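Local coordinates for amidohydrolase (Pseudomonas aeruginosa, PDB 2I5G), which probably acts as a metal-dependent dipeptidase of the renal (membrane) dipeptidase family, peptidase family M19, at residues L34-F47 with K85-E99. The protein carries 2 engineered substitutions. Sequence-based numbering, arbitrary orientation.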
loop_
_atom_site.group_PDB
_atom_site.type_symbol
_atom_site.label_atom_id
_atom_site.label_comp_id
_atom_site.label_asym_id
_atom_site.label_seq_id
_atom_site.Cartn_x
_atom_site.Cartn_y
_atom_site.Cartn_z
ATOM N N LEU A 34 -23.452 -29.013 -0.161
ATOM C CA LEU A 34 -22.825 -27.852 -0.780
ATOM C C LEU A 34 -22.318 -28.218 -2.170
ATOM O O LEU A 34 -21.645 -29.233 -2.342
ATOM C CB LEU A 34 -21.659 -27.377 0.096
ATOM C CG LEU A 34 -21.038 -26.000 -0.141
ATOM C CD1 LEU A 34 -22.075 -24.921 0.120
ATOM C CD2 LEU A 34 -19.843 -25.808 0.785
ATOM N N THR A 35 -22.645 -27.397 -3.162
ATOM C CA THR A 35 -22.201 -27.655 -4.527
ATOM C C THR A 35 -20.853 -26.986 -4.769
ATOM O O THR A 35 -19.924 -27.610 -5.286
ATOM C CB THR A 35 -23.206 -27.124 -5.558
ATOM O OG1 THR A 35 -24.505 -27.657 -5.274
ATOM C CG2 THR A 35 -22.798 -27.539 -6.958
ATOM N N ALA A 36 -20.744 -25.718 -4.389
ATOM C CA ALA A 36 -19.494 -24.996 -4.573
ATOM C C ALA A 36 -19.321 -23.906 -3.523
ATOM O O ALA A 36 -20.288 -23.478 -2.894
ATOM C CB ALA A 36 -19.440 -24.398 -5.968
ATOM N N ALA A 37 -18.081 -23.463 -3.333
ATOM C CA ALA A 37 -17.805 -22.426 -2.353
ATOM C C ALA A 37 -16.557 -21.588 -2.633
ATOM O O ALA A 37 -15.541 -22.097 -3.109
ATOM C CB ALA A 37 -17.701 -23.050 -0.975
ATOM N N ASN A 38 -16.656 -20.293 -2.336
ATOM C CA ASN A 38 -15.543 -19.354 -2.488
ATOM C C ASN A 38 -14.658 -19.546 -1.259
ATOM O O ASN A 38 -14.982 -19.059 -0.175
ATOM C CB ASN A 38 -16.056 -17.904 -2.510
ATOM C CG ASN A 38 -14.930 -16.869 -2.399
ATOM O OD1 ASN A 38 -13.769 -17.215 -2.185
ATOM N ND2 ASN A 38 -15.279 -15.591 -2.541
ATOM N N CYS A 39 -13.550 -20.258 -1.420
ATOM C CA CYS A 39 -12.653 -20.484 -0.300
ATOM C C CYS A 39 -11.474 -19.528 -0.307
ATOM O O CYS A 39 -10.760 -19.396 -1.302
ATOM C CB CYS A 39 -12.160 -21.930 -0.293
ATOM S SG CYS A 39 -13.495 -23.109 -0.007
ATOM N N THR A 40 -11.286 -18.857 0.822
ATOM C CA THR A 40 -10.211 -17.902 0.991
ATOM C C THR A 40 -8.856 -18.576 1.181
ATOM O O THR A 40 -8.700 -19.459 2.020
ATOM C CB THR A 40 -10.489 -17.004 2.201
ATOM O OG1 THR A 40 -11.759 -16.364 2.031
ATOM C CG2 THR A 40 -9.413 -15.951 2.345
ATOM N N VAL A 41 -7.879 -18.139 0.391
ATOM C CA VAL A 41 -6.524 -18.668 0.464
ATOM C C VAL A 41 -5.535 -17.516 0.705
ATOM O O VAL A 41 -4.325 -17.665 0.513
ATOM C CB VAL A 41 -6.138 -19.402 -0.851
ATOM C CG1 VAL A 41 -7.185 -20.461 -1.191
ATOM C CG2 VAL A 41 -6.011 -18.415 -1.983
ATOM N N SER A 42 -6.054 -16.369 1.140
ATOM C CA SER A 42 -5.211 -15.204 1.378
ATOM C C SER A 42 -5.985 -14.045 1.999
ATOM O O SER A 42 -7.124 -13.767 1.607
ATOM C CB SER A 42 -4.587 -14.750 0.046
ATOM O OG SER A 42 -3.891 -13.519 0.158
ATOM N N VAL A 43 -5.363 -13.376 2.969
ATOM C CA VAL A 43 -5.973 -12.218 3.624
ATOM C C VAL A 43 -4.946 -11.114 3.901
ATOM O O VAL A 43 -5.163 -9.964 3.529
ATOM C CB VAL A 43 -6.741 -12.626 4.931
ATOM C CG1 VAL A 43 -6.082 -13.793 5.566
ATOM C CG2 VAL A 43 -6.814 -11.460 5.909
ATOM N N TRP A 44 -3.828 -11.454 4.535
ATOM C CA TRP A 44 -2.786 -10.466 4.813
ATOM C C TRP A 44 -1.528 -10.770 3.990
ATOM O O TRP A 44 -0.705 -9.884 3.749
ATOM C CB TRP A 44 -2.412 -10.467 6.304
ATOM C CG TRP A 44 -3.418 -9.836 7.253
ATOM C CD1 TRP A 44 -3.917 -10.393 8.397
ATOM C CD2 TRP A 44 -3.991 -8.521 7.171
ATOM N NE1 TRP A 44 -4.757 -9.512 9.032
ATOM C CE2 TRP A 44 -4.823 -8.356 8.304
ATOM C CE3 TRP A 44 -3.883 -7.465 6.252
ATOM C CZ2 TRP A 44 -5.543 -7.178 8.543
ATOM C CZ3 TRP A 44 -4.598 -6.295 6.490
ATOM C CH2 TRP A 44 -5.418 -6.164 7.630
ATOM N N GLU A 45 -1.396 -12.019 3.551
ATOM C CA GLU A 45 -0.233 -12.476 2.786
ATOM C C GLU A 45 0.111 -11.785 1.463
ATOM O O GLU A 45 -0.763 -11.313 0.739
ATOM C CB GLU A 45 -0.342 -13.985 2.540
ATOM C CG GLU A 45 -1.762 -14.520 2.491
ATOM C CD GLU A 45 -2.243 -15.033 3.835
ATOM O OE1 GLU A 45 -1.675 -16.028 4.336
ATOM O OE2 GLU A 45 -3.189 -14.444 4.392
ATOM N N GLY A 46 1.408 -11.741 1.160
ATOM C CA GLY A 46 1.876 -11.134 -0.073
ATOM C C GLY A 46 1.831 -12.161 -1.190
ATOM O O GLY A 46 1.161 -13.186 -1.051
ATOM N N PHE A 47 2.547 -11.908 -2.284
ATOM C CA PHE A 47 2.562 -12.830 -3.426
ATOM C C PHE A 47 2.957 -14.269 -3.084
ATOM O O PHE A 47 2.102 -15.150 -2.996
ATOM C CB PHE A 47 3.494 -12.309 -4.528
ATOM C CG PHE A 47 3.579 -13.215 -5.726
ATOM C CD1 PHE A 47 2.488 -13.370 -6.579
ATOM C CD2 PHE A 47 4.736 -13.943 -5.985
ATOM C CE1 PHE A 47 2.546 -14.238 -7.667
ATOM C CE2 PHE A 47 4.804 -14.812 -7.070
ATOM C CZ PHE A 47 3.705 -14.960 -7.912
ATOM N N LYS A 85 -20.015 -34.068 -5.686
ATOM C CA LYS A 85 -18.836 -33.510 -5.044
ATOM C C LYS A 85 -19.018 -32.030 -4.789
ATOM O O LYS A 85 -20.013 -31.435 -5.204
ATOM C CB LYS A 85 -17.592 -33.735 -5.911
ATOM C CG LYS A 85 -17.133 -35.183 -5.955
ATOM C CD LYS A 85 -15.959 -35.379 -6.896
ATOM C CE LYS A 85 -15.681 -36.853 -7.091
ATOM N NZ LYS A 85 -14.582 -37.075 -8.063
ATOM N N THR A 86 -18.048 -31.443 -4.098
ATOM C CA THR A 86 -18.084 -30.027 -3.775
ATOM C C THR A 86 -17.017 -29.273 -4.538
ATOM O O THR A 86 -15.826 -29.555 -4.414
ATOM C CB THR A 86 -17.873 -29.793 -2.270
ATOM O OG1 THR A 86 -19.083 -30.096 -1.570
ATOM C CG2 THR A 86 -17.481 -28.350 -2.002
ATOM N N GLY A 87 -17.454 -28.301 -5.322
ATOM C CA GLY A 87 -16.515 -27.520 -6.095
ATOM C C GLY A 87 -15.874 -26.481 -5.212
ATOM O O GLY A 87 -16.536 -25.911 -4.343
ATOM N N ILE A 88 -14.586 -26.238 -5.427
ATOM C CA ILE A 88 -13.861 -25.253 -4.639
ATOM C C ILE A 88 -13.287 -24.153 -5.514
ATOM O O ILE A 88 -12.461 -24.398 -6.388
ATOM C CB ILE A 88 -12.746 -25.930 -3.814
ATOM C CG1 ILE A 88 -13.395 -26.759 -2.703
ATOM C CG2 ILE A 88 -11.800 -24.889 -3.219
ATOM C CD1 ILE A 88 -12.412 -27.481 -1.828
ATOM N N LEU A 89 -13.761 -22.936 -5.267
ATOM C CA LEU A 89 -13.340 -21.758 -6.010
ATOM C C LEU A 89 -12.420 -20.890 -5.148
ATOM O O LEU A 89 -12.840 -20.336 -4.130
ATOM C CB LEU A 89 -14.585 -20.971 -6.446
ATOM C CG LEU A 89 -14.459 -19.495 -6.846
ATOM C CD1 LEU A 89 -13.375 -19.345 -7.890
ATOM C CD2 LEU A 89 -15.803 -18.969 -7.366
ATOM N N TYR A 90 -11.161 -20.776 -5.563
ATOM C CA TYR A 90 -10.180 -19.988 -4.822
ATOM C C TYR A 90 -10.456 -18.501 -4.799
ATOM O O TYR A 90 -10.711 -17.894 -5.846
ATOM C CB TYR A 90 -8.775 -20.194 -5.390
ATOM C CG TYR A 90 -8.220 -21.573 -5.171
ATOM C CD1 TYR A 90 -8.723 -22.397 -4.160
ATOM C CD2 TYR A 90 -7.153 -22.038 -5.937
ATOM C CE1 TYR A 90 -8.173 -23.644 -3.915
ATOM C CE2 TYR A 90 -6.592 -23.288 -5.702
ATOM C CZ TYR A 90 -7.106 -24.085 -4.688
ATOM O OH TYR A 90 -6.540 -25.311 -4.436
ATOM N N GLY A 91 -10.369 -17.914 -3.604
ATOM C CA GLY A 91 -10.590 -16.488 -3.458
ATOM C C GLY A 91 -9.583 -15.789 -2.559
ATOM O O GLY A 91 -8.965 -16.411 -1.684
ATOM N N PHE A 92 -9.403 -14.490 -2.793
ATOM C CA PHE A 92 -8.502 -13.666 -1.986
ATOM C C PHE A 92 -9.370 -12.638 -1.280
ATOM O O PHE A 92 -10.306 -12.092 -1.872
ATOM C CB PHE A 92 -7.511 -12.872 -2.846
ATOM C CG PHE A 92 -6.508 -13.703 -3.580
ATOM C CD1 PHE A 92 -6.467 -15.083 -3.437
ATOM C CD2 PHE A 92 -5.570 -13.085 -4.398
ATOM C CE1 PHE A 92 -5.503 -15.831 -4.099
ATOM C CE2 PHE A 92 -4.602 -13.823 -5.063
ATOM C CZ PHE A 92 -4.568 -15.198 -4.913
ATOM N N GLN A 93 -9.073 -12.359 -0.022
ATOM C CA GLN A 93 -9.836 -11.346 0.672
ATOM C C GLN A 93 -8.998 -10.074 0.729
ATOM O O GLN A 93 -9.257 -9.168 1.520
ATOM C CB GLN A 93 -10.222 -11.823 2.070
ATOM C CG GLN A 93 -11.407 -12.771 2.058
ATOM C CD GLN A 93 -12.243 -12.686 3.323
ATOM O OE1 GLN A 93 -12.736 -11.609 3.691
ATOM N NE2 GLN A 93 -12.416 -13.823 3.995
ATOM N N ASN A 94 -7.989 -10.013 -0.134
ATOM C CA ASN A 94 -7.112 -8.853 -0.196
ATOM C C ASN A 94 -6.398 -8.818 -1.544
ATOM O O ASN A 94 -5.958 -9.849 -2.045
ATOM C CB ASN A 94 -6.072 -8.917 0.924
ATOM C CG ASN A 94 -5.458 -7.564 1.232
ATOM O OD1 ASN A 94 -5.411 -6.679 0.380
ATOM N ND2 ASN A 94 -4.972 -7.402 2.455
ATOM N N ALA A 95 -6.286 -7.630 -2.126
ATOM C CA ALA A 95 -5.602 -7.475 -3.402
ATOM C C ALA A 95 -4.096 -7.388 -3.164
ATOM O O ALA A 95 -3.311 -7.369 -4.111
ATOM C CB ALA A 95 -6.084 -6.219 -4.099
ATOM N N HIS A 96 -3.704 -7.348 -1.893
ATOM C CA HIS A 96 -2.301 -7.238 -1.518
ATOM C C HIS A 96 -1.419 -8.338 -2.104
ATOM O O HIS A 96 -0.215 -8.136 -2.302
ATOM C CB HIS A 96 -2.163 -7.215 0.003
ATOM C CG HIS A 96 -0.768 -6.943 0.472
ATOM N ND1 HIS A 96 -0.078 -5.799 0.128
ATOM C CD2 HIS A 96 0.079 -7.680 1.231
ATOM C CE1 HIS A 96 1.134 -5.844 0.652
ATOM N NE2 HIS A 96 1.255 -6.976 1.326
ATOM N N ALA A 97 -2.018 -9.493 -2.384
ATOM C CA ALA A 97 -1.294 -10.623 -2.963
ATOM C C ALA A 97 -0.693 -10.249 -4.318
ATOM O O ALA A 97 0.298 -10.846 -4.747
ATOM C CB ALA A 97 -2.223 -11.801 -3.121
ATOM N N PHE A 98 -1.300 -9.272 -4.993
ATOM C CA PHE A 98 -0.799 -8.805 -6.285
ATOM C C PHE A 98 0.417 -7.912 -6.067
ATOM O O PHE A 98 1.128 -7.575 -7.018
ATOM C CB PHE A 98 -1.838 -7.958 -7.027
ATOM C CG PHE A 98 -3.118 -8.667 -7.335
ATOM C CD1 PHE A 98 -3.116 -9.964 -7.834
ATOM C CD2 PHE A 98 -4.336 -8.003 -7.185
ATOM C CE1 PHE A 98 -4.309 -10.587 -8.185
ATOM C CE2 PHE A 98 -5.535 -8.613 -7.531
ATOM C CZ PHE A 98 -5.523 -9.905 -8.032
ATOM N N GLU A 99 0.646 -7.515 -4.819
ATOM C CA GLU A 99 1.753 -6.623 -4.497
ATOM C C GLU A 99 1.693 -5.390 -5.417
ATOM O O GLU A 99 0.662 -4.710 -5.466
ATOM C CB GLU A 99 3.088 -7.369 -4.616
ATOM C CG GLU A 99 3.275 -8.397 -3.493
ATOM C CD GLU A 99 4.635 -9.100 -3.497
ATOM O OE1 GLU A 99 4.872 -9.916 -2.574
ATOM O OE2 GLU A 99 5.458 -8.847 -4.408
#
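Parallel strands 36-40 and 86-92 lie side by side in the wall of the TIM-barrel fold of the M19 peptidases, bonded from Gly87 N to Thr35 O as far as Val41 N to Gly91 O. Strand 13-17 flanks 36-40 on its other edge. Ala36, Asn38 and Leu89 share one face, where Asn38 OD1 lies 3.5 Å from Gly91 CA. On the opposite face Cys39 SG meets Ile88 CG2 at 4.0 Å. The two methyls of Val41 divide their partners: CG1 reaches Tyr90 CD1, while CG2, set by chi1 (-53°) between the backbone N and the carbonyl carbon, comes to the ring edge of Phe92 near its plane. Gln93 crosses Thr40 at about a right angle, its NE2 giving a long 3.3 Å bond to Thr40 OG1, and Gln93 N bonds Ser42 O. Asn94 is used twice. With CG anti to the backbone N (chi1 -160°), ND2 donates to Val43 O at 2.8 Å, with that oxygen almost in the Asn94 amide plane, and OD1 accepts from His96 N in an Asx turn. Glu99 OE1 accepts a hydrogen bond from Phe47 N, which comes from above the carboxylate plane. Beyond the backbone pairing, Asn94 and Glu99 thus continue the contact through polar side chains.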